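Local coordinates for protein EvpC (Edwardsiella tarda, PDB 3EAA) that probably works as the Hcp-type secreted tube protein of a type VI secretion system, forming a six-subunit ring, at residues 10-15 and 78-83; 102-107 and 129-134. One frame throughout, in Å; residues are numbered along the deposited sequence.

Contact 1 (10-15 and 78-83); sequences DKVDGE and QNFPTL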
ATOM      1  N   ASP A  10      36.301  -4.344  11.612  1.00 33.46           N
ATOM      2  CA  ASP A  10      37.748  -4.294  11.767  1.00 29.67           C
ATOM      3  C   ASP A  10      38.326  -2.966  11.306  1.00 26.57           C
ATOM      4  O   ASP A  10      38.225  -2.606  10.134  1.00 24.28           O
ATOM      5  CB  ASP A  10      38.395  -5.454  11.017  1.00 33.96           C
ATOM      6  CG  ASP A  10      38.033  -6.790  11.618  1.00 42.96           C
ATOM      7  OD1 ASP A  10      38.067  -6.894  12.865  1.00 36.48           O
ATOM      8  OD2 ASP A  10      37.712  -7.728  10.854  1.00 29.77           O
ATOM      9  N   LYS A  11      38.930  -2.250  12.248  1.00 26.58           N
ATOM     10  CA  LYS A  11      39.512  -0.927  11.998  1.00 34.30           C
ATOM     11  C   LYS A  11      38.468   0.070  11.486  1.00 30.51           C
ATOM     12  O   LYS A  11      38.665   0.711  10.457  1.00 37.22           O
ATOM     13  CB  LYS A  11      40.716  -1.005  11.042  1.00 32.63           C
ATOM     14  CG  LYS A  11      42.060  -1.349  11.724  1.00 53.37           C
ATOM     15  CD  LYS A  11      43.260  -1.309  10.757  1.00 30.66           C
ATOM     16  CE  LYS A  11      43.290  -2.526   9.836  1.00 53.23           C
ATOM     17  NZ  LYS A  11      44.289  -2.414   8.731  1.00 68.27           N
ATOM     18  N   VAL A  12      37.358   0.187  12.212  1.00 28.58           N
ATOM     19  CA  VAL A  12      36.257   1.080  11.841  1.00 24.85           C
ATOM     20  C   VAL A  12      35.521   1.577  13.084  1.00 22.21           C
ATOM     21  O   VAL A  12      34.429   1.117  13.404  1.00 22.36           O
ATOM     22  CB  VAL A  12      35.237   0.403  10.889  1.00 26.54           C
ATOM     23  CG1 VAL A  12      34.110   1.369  10.540  1.00 25.88           C
ATOM     24  CG2 VAL A  12      35.917  -0.083   9.620  1.00 15.69           C
ATOM     25  N   ASP A  13      36.124   2.530  13.780  1.00 26.15           N
ATOM     26  CA  ASP A  13      35.573   3.010  15.045  1.00 30.75           C
ATOM     27  C   ASP A  13      34.200   3.645  14.905  1.00 25.50           C
ATOM     28  O   ASP A  13      34.036   4.645  14.213  1.00 26.25           O
ATOM     29  CB  ASP A  13      36.519   4.015  15.709  1.00 30.21           C
ATOM     30  CG  ASP A  13      37.908   3.463  15.913  1.00 24.33           C
ATOM     31  OD1 ASP A  13      38.021   2.303  16.353  1.00 41.94           O
ATOM     32  OD2 ASP A  13      38.887   4.185  15.634  1.00 23.35           O
ATOM     33  N   GLY A  14      33.223   3.071  15.593  1.00 21.96           N
ATOM     34  CA  GLY A  14      31.928   3.701  15.735  1.00 20.73           C
ATOM     35  C   GLY A  14      31.985   4.661  16.905  1.00 23.38           C
ATOM     36  O   GLY A  14      33.046   5.203  17.206  1.00 28.48           O
ATOM     37  N   GLU A  15      30.862   4.846  17.589  1.00 22.33           N
ATOM     38  CA  GLU A  15      30.746   5.903  18.584  1.00 24.38           C
ATOM     39  C   GLU A  15      30.253   5.431  19.956  1.00 21.27           C
ATOM     40  O   GLU A  15      30.091   6.238  20.868  1.00 17.67           O
ATOM     41  CB  GLU A  15      29.793   6.970  18.041  1.00 36.25           C
ATOM     42  CG  GLU A  15      30.115   8.396  18.415  1.00 39.00           C
ATOM     43  CD  GLU A  15      29.693   9.356  17.332  1.00 40.42           C
ATOM     44  OE1 GLU A  15      28.874  10.254  17.616  1.00 49.94           O
ATOM     45  OE2 GLU A  15      30.177   9.202  16.188  1.00 25.33           O
ATOM     46  N   GLN A  78      34.976  -2.449  -0.328  1.00 18.17           N
ATOM     47  CA  GLN A  78      36.006  -2.739   0.665  1.00 23.20           C
ATOM     48  C   GLN A  78      35.767  -4.038   1.417  1.00 29.03           C
ATOM     49  O   GLN A  78      34.676  -4.253   1.953  1.00 34.35           O
ATOM     50  CB  GLN A  78      36.126  -1.580   1.654  1.00 26.04           C
ATOM     51  CG  GLN A  78      37.271  -1.710   2.628  1.00 29.22           C
ATOM     52  CD  GLN A  78      37.440  -0.467   3.486  1.00 44.75           C
ATOM     53  OE1 GLN A  78      37.844  -0.556   4.648  1.00 51.85           O
ATOM     54  NE2 GLN A  78      37.128   0.701   2.919  1.00 21.95           N
ATOM     55  N   ASN A  79      36.789  -4.897   1.459  1.00 28.41           N
ATOM     56  CA  ASN A  79      36.690  -6.179   2.162  1.00 22.20           C
ATOM     57  C   ASN A  79      37.084  -6.120   3.629  1.00 31.46           C
ATOM     58  O   ASN A  79      38.197  -5.706   3.964  1.00 28.10           O
ATOM     59  CB  ASN A  79      37.532  -7.250   1.475  1.00 26.19           C
ATOM     60  CG  ASN A  79      36.950  -7.685   0.153  1.00 34.50           C
ATOM     61  OD1 ASN A  79      36.250  -6.915  -0.502  1.00 30.97           O
ATOM     62  ND2 ASN A  79      37.235  -8.927  -0.252  1.00 32.29           N
ATOM     63  N   PHE A  80      36.170  -6.554   4.494  1.00 30.04           N
ATOM     64  CA  PHE A  80      36.467  -6.713   5.912  1.00 24.76           C
ATOM     65  C   PHE A  80      36.537  -8.190   6.293  1.00 23.89           C
ATOM     66  O   PHE A  80      35.867  -9.033   5.705  1.00 21.54           O
ATOM     67  CB  PHE A  80      35.430  -6.001   6.769  1.00 21.85           C
ATOM     68  CG  PHE A  80      35.261  -4.560   6.431  1.00 27.39           C
ATOM     69  CD1 PHE A  80      34.517  -4.184   5.336  1.00 22.79           C
ATOM     70  CD2 PHE A  80      35.833  -3.579   7.219  1.00 32.28           C
ATOM     71  CE1 PHE A  80      34.355  -2.858   5.029  1.00 25.84           C
ATOM     72  CE2 PHE A  80      35.671  -2.253   6.911  1.00 19.57           C
ATOM     73  CZ  PHE A  80      34.932  -1.895   5.819  1.00 17.49           C
ATOM     74  N   PRO A  81      37.374  -8.509   7.275  1.00 28.98           N
ATOM     75  CA  PRO A  81      37.536  -9.911   7.648  1.00 25.58           C
ATOM     76  C   PRO A  81      36.362 -10.371   8.473  1.00 23.56           C
ATOM     77  O   PRO A  81      35.958 -11.530   8.415  1.00 18.96           O
ATOM     78  CB  PRO A  81      38.776  -9.883   8.547  1.00 33.25           C
ATOM     79  CG  PRO A  81      39.393  -8.513   8.356  1.00 45.63           C
ATOM     80  CD  PRO A  81      38.267  -7.619   8.036  1.00 40.29           C
ATOM     81  N   THR A  82      35.814  -9.450   9.252  1.00 31.48           N
ATOM     82  CA  THR A  82      34.936  -9.846  10.334  1.00 26.48           C
ATOM     83  C   THR A  82      33.982  -8.757  10.777  1.00 25.37           C
ATOM     84  O   THR A  82      34.389  -7.648  11.116  1.00 19.83           O
ATOM     85  CB  THR A  82      35.771 -10.272  11.541  1.00 22.75           C
ATOM     86  OG1 THR A  82      36.419 -11.511  11.244  1.00 11.71           O
ATOM     87  CG2 THR A  82      34.898 -10.425  12.775  1.00 36.11           C
ATOM     88  N   LEU A  83      32.705  -9.107  10.791  1.00 24.58           N
ATOM     89  CA  LEU A  83      31.677  -8.265  11.366  1.00 21.48           C
ATOM     90  C   LEU A  83      31.008  -9.022  12.512  1.00 16.62           C
ATOM     91  O   LEU A  83      30.524 -10.132  12.329  1.00 13.73           O
ATOM     92  CB  LEU A  83      30.645  -7.904  10.305  1.00 16.73           C
ATOM     93  CG  LEU A  83      29.507  -7.050  10.843  1.00 15.61           C
ATOM     94  CD1 LEU A  83      29.986  -5.618  10.981  1.00 19.97           C
ATOM     95  CD2 LEU A  83      28.295  -7.144   9.947  1.00 16.55           C
TER
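Val12 meets Phe80 through one methyl and one ring edge. CG2 of Val12 lies 3.5 Å from CE2 of Phe80, close to the plane of the ring. The two side chains cross at about a right angle. Val12 has CG1 anti to the backbone N (chi1 180°), which leaves CG2 beside that N as the branch that does the touching. In Phe80, CG lies anti to the carbonyl carbon (chi1 -55°), and the ring turns its CD2-CE2 edge to the loop. The same ring edge also faces the main chain of the loop. Asp10 O lies in the ring plane, 3.9 Å from Phe80 CD2.

Asp10 takes up the other half of the contact. It and Pro81 reach toward each other, tip to tip. Asp10 CB also packs 3.7 Å from Pro81 CD. Asp10 OD2 comes within 3.3 Å of Thr82 CB.

Phe80 is buried and also packs on Leu9 of strand 4-9 and on Ala73 of helix 67-76. The chain turns a corner at Pro81, so the strand parts before and after it belong to different sheets or faces. The contact is plain packing of a connecting loop against a strand corner, in a beta barrel with a flanking helix, as in the Hcp family.

Contact 2 (102-107 and 129-134); sequences FTHVAV and AYKEVT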
ATOM      1  N   PHE A 102      30.106 -12.614  11.350  1.00 14.83           N
ATOM      2  CA  PHE A 102      30.274 -12.724   9.907  1.00 12.97           C
ATOM      3  C   PHE A 102      31.734 -12.659   9.540  1.00 15.84           C
ATOM      4  O   PHE A 102      32.527 -11.981  10.192  1.00 18.99           O
ATOM      5  CB  PHE A 102      29.518 -11.617   9.174  1.00 11.50           C
ATOM      6  CG  PHE A 102      28.087 -11.494   9.582  1.00 13.74           C
ATOM      7  CD1 PHE A 102      27.730 -10.765  10.707  1.00 14.93           C
ATOM      8  CD2 PHE A 102      27.095 -12.108   8.847  1.00 15.32           C
ATOM      9  CE1 PHE A 102      26.405 -10.652  11.091  1.00 11.63           C
ATOM     10  CE2 PHE A 102      25.771 -11.999   9.221  1.00 14.91           C
ATOM     11  CZ  PHE A 102      25.424 -11.271  10.347  1.00 11.27           C
ATOM     12  N   THR A 103      32.074 -13.352   8.465  1.00 13.40           N
ATOM     13  CA  THR A 103      33.449 -13.471   8.032  1.00 16.46           C
ATOM     14  C   THR A 103      33.507 -13.172   6.546  1.00 15.91           C
ATOM     15  O   THR A 103      32.732 -13.726   5.775  1.00 22.60           O
ATOM     16  CB  THR A 103      33.989 -14.902   8.300  1.00 22.13           C
ATOM     17  OG1 THR A 103      33.477 -15.394   9.543  1.00 25.31           O
ATOM     18  CG2 THR A 103      35.501 -14.921   8.354  1.00 17.24           C
ATOM     19  N   HIS A 104      34.425 -12.296   6.151  1.00 16.57           N
ATOM     20  CA  HIS A 104      34.555 -11.864   4.756  1.00 19.90           C
ATOM     21  C   HIS A 104      33.405 -10.940   4.335  1.00 20.08           C
ATOM     22  O   HIS A 104      32.668 -11.210   3.388  1.00 20.79           O
ATOM     23  CB  HIS A 104      34.701 -13.061   3.809  1.00 13.53           C
ATOM     24  CG  HIS A 104      35.898 -13.904   4.097  1.00 49.81           C
ATOM     25  ND1 HIS A 104      37.196 -13.483   3.819  1.00 50.92           N
ATOM     26  CD2 HIS A 104      36.029 -15.127   4.655  1.00 46.25           C
ATOM     27  CE1 HIS A 104      38.045 -14.409   4.189  1.00 32.74           C
ATOM     28  NE2 HIS A 104      37.367 -15.430   4.704  1.00 38.13           N
ATOM     29  N   VAL A 105      33.282  -9.831   5.048  1.00 11.98           N
ATOM     30  CA  VAL A 105      32.161  -8.935   4.884  1.00 11.98           C
ATOM     31  C   VAL A 105      32.446  -7.784   3.932  1.00 24.63           C
ATOM     32  O   VAL A 105      33.577  -7.314   3.832  1.00 31.19           O
ATOM     33  CB  VAL A 105      31.755  -8.321   6.230  1.00 14.79           C
ATOM     34  CG1 VAL A 105      30.264  -7.975   6.222  1.00 18.19           C
ATOM     35  CG2 VAL A 105      32.082  -9.266   7.365  1.00 13.57           C
ATOM     36  N   ALA A 106      31.393  -7.322   3.257  1.00 27.49           N
ATOM     37  CA  ALA A 106      31.431  -6.114   2.431  1.00 18.90           C
ATOM     38  C   ALA A 106      30.203  -5.240   2.691  1.00 16.04           C
ATOM     39  O   ALA A 106      29.171  -5.718   3.135  1.00 24.75           O
ATOM     40  CB  ALA A 106      31.504  -6.491   0.956  1.00 11.82           C
ATOM     41  N   VAL A 107      30.314  -3.950   2.412  1.00 15.98           N
ATOM     42  CA  VAL A 107      29.130  -3.104   2.361  1.00 23.43           C
ATOM     43  C   VAL A 107      28.578  -3.117   0.935  1.00 22.72           C
ATOM     44  O   VAL A 107      29.233  -2.645   0.006  1.00 23.34           O
ATOM     45  CB  VAL A 107      29.426  -1.645   2.778  1.00 17.29           C
ATOM     46  CG1 VAL A 107      28.173  -0.806   2.620  1.00 18.51           C
ATOM     47  CG2 VAL A 107      29.946  -1.576   4.205  1.00  6.65           C
ATOM     48  N   ALA A 129      26.955  -7.513   2.869  1.00 18.78           N
ATOM     49  CA  ALA A 129      27.151  -8.813   2.233  1.00 19.49           C
ATOM     50  C   ALA A 129      28.318  -9.561   2.895  1.00 16.24           C
ATOM     51  O   ALA A 129      29.235  -8.936   3.425  1.00 12.83           O
ATOM     52  CB  ALA A 129      27.384  -8.640   0.753  1.00 13.20           C
ATOM     53  N   TYR A 130      28.279 -10.891   2.870  1.00 13.76           N
ATOM     54  CA  TYR A 130      29.264 -11.701   3.597  1.00 18.16           C
ATOM     55  C   TYR A 130      29.526 -13.079   2.975  1.00 20.58           C
ATOM     56  O   TYR A 130      28.981 -13.414   1.927  1.00 24.54           O
ATOM     57  CB  TYR A 130      28.854 -11.849   5.073  1.00 19.49           C
ATOM     58  CG  TYR A 130      27.435 -12.350   5.302  1.00 17.34           C
ATOM     59  CD1 TYR A 130      26.331 -11.556   5.000  1.00 16.91           C
ATOM     60  CD2 TYR A 130      27.206 -13.610   5.836  1.00 18.02           C
ATOM     61  CE1 TYR A 130      25.049 -12.013   5.213  1.00 19.23           C
ATOM     62  CE2 TYR A 130      25.925 -14.072   6.054  1.00 16.56           C
ATOM     63  CZ  TYR A 130      24.854 -13.271   5.740  1.00 21.16           C
ATOM     64  OH  TYR A 130      23.580 -13.743   5.959  1.00 21.72           O
ATOM     65  N   LYS A 131      30.375 -13.871   3.623  1.00 19.74           N
ATOM     66  CA  LYS A 131      30.667 -15.221   3.150  1.00 17.23           C
ATOM     67  C   LYS A 131      30.257 -16.267   4.174  1.00 24.69           C
ATOM     68  O   LYS A 131      29.749 -17.328   3.814  1.00 25.26           O
ATOM     69  CB  LYS A 131      32.153 -15.384   2.826  1.00 18.82           C
ATOM     70  CG  LYS A 131      32.571 -14.805   1.486  1.00 22.85           C
ATOM     71  CD  LYS A 131      31.870 -15.498   0.336  1.00 24.20           C
ATOM     72  CE  LYS A 131      32.463 -15.063  -0.991  1.00 31.62           C
ATOM     73  NZ  LYS A 131      31.718 -15.620  -2.147  1.00 31.47           N
ATOM     74  N   GLU A 132      30.485 -15.966   5.451  1.00 19.64           N
ATOM     75  CA  GLU A 132      30.246 -16.931   6.519  1.00 21.93           C
ATOM     76  C   GLU A 132      29.682 -16.255   7.769  1.00 19.81           C
ATOM     77  O   GLU A 132      29.739 -15.039   7.895  1.00 24.97           O
ATOM     78  CB  GLU A 132      31.539 -17.682   6.843  1.00 27.72           C
ATOM     79  CG  GLU A 132      32.082 -18.510   5.682  1.00 24.00           C
ATOM     80  CD  GLU A 132      33.411 -19.170   6.001  1.00 28.25           C
ATOM     81  OE1 GLU A 132      34.224 -18.568   6.737  1.00 20.54           O
ATOM     82  OE2 GLU A 132      33.652 -20.289   5.507  1.00 28.02           O
ATOM     83  N   VAL A 133      29.146 -17.044   8.695  1.00 22.13           N
ATOM     84  CA  VAL A 133      28.440 -16.483   9.843  1.00 17.15           C
ATOM     85  C   VAL A 133      28.081 -17.527  10.891  1.00 19.99           C
ATOM     86  O   VAL A 133      28.036 -18.717  10.598  1.00 25.84           O
ATOM     87  CB  VAL A 133      27.128 -15.843   9.408  1.00 22.36           C
ATOM     88  CG1 VAL A 133      26.103 -16.939   9.102  1.00 21.49           C
ATOM     89  CG2 VAL A 133      26.614 -14.921  10.496  1.00 26.83           C
ATOM     90  N   THR A 134      27.778 -17.058  12.102  1.00 22.57           N
ATOM     91  CA  THR A 134      27.492 -17.921  13.246  1.00 21.01           C
ATOM     92  C   THR A 134      26.409 -17.338  14.157  1.00 21.81           C
ATOM     93  O   THR A 134      26.374 -16.138  14.381  1.00 22.44           O
ATOM     94  CB  THR A 134      28.760 -18.124  14.071  1.00 23.11           C
ATOM     95  OG1 THR A 134      29.781 -18.676  13.232  1.00 23.59           O
ATOM     96  CG2 THR A 134      28.495 -19.066  15.226  1.00 49.76           C
TER
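Phe102 and Tyr130 form an edge-to-face pair. The edge of Phe102 points at the face of Tyr130, with centroids 4.7 Å apart and planes at 78°. Val133 CG2 sits over one face of Phe102 in a CH-pi contact, 3.6 Å from the ring centroid. This methyl is anti to the backbone N of Val133, while CG1 takes the crowded position (chi1 75°).

The backbones set these groups in place. Thr103 N donates to Glu132 O at 2.9 Å, from above the carbonyl plane. Thr103 O accepts two bonds, from Lys131 N and Glu132 N, each 3.2 Å long. Lys131 and Glu132 thus both face Thr103, a classic beta bulge. Further along, Ala106 N donates to Ala129 O at 2.7 Å and nearly straight (170°). Beside the bulge, His104 CB packs 3.6 Å from Lys131 CB.

Outer partners hold the polar ends. Tyr130 OH bonds to Ser55 O and Trp32 NE1, which anchors the hydroxyl end of the ring that Phe102 meets. Glu132 OE2 bonds to Ser156 OG. Lys131 NZ bonds to Thr44 O and Gly46 O of the second subunit. The chemistry implies an aromatic core inside the barrel and, at the bulge, a lysine whose charge, if present, would be stabilised by those two carbonyls across the subunit interface.

Overall arrangement
The chain first runs through strand 4-9 into the loop of contact 1. It then builds strands 25-27, 32-36 and 52-62 and helix 67-76 before 78-83 returns to close that long loop. The chain continues through strands 80-88 and 96-102 and opens contact 2. A shorter loop with strands 105-113 and 123-129 is closed by 129-134. The two loops follow in series and neither crosses the other. Segments 78-83 and 102-107 adjoin through probable backbone hydrogen bonds. Contact 2 lies where the chain passes between the seven-stranded and the four-stranded sheet, out at 102-107 and back at 129-134. Contact 1 ties the loop after strand 4-9 to the corner after helix 67-76. Both touch the second subunit.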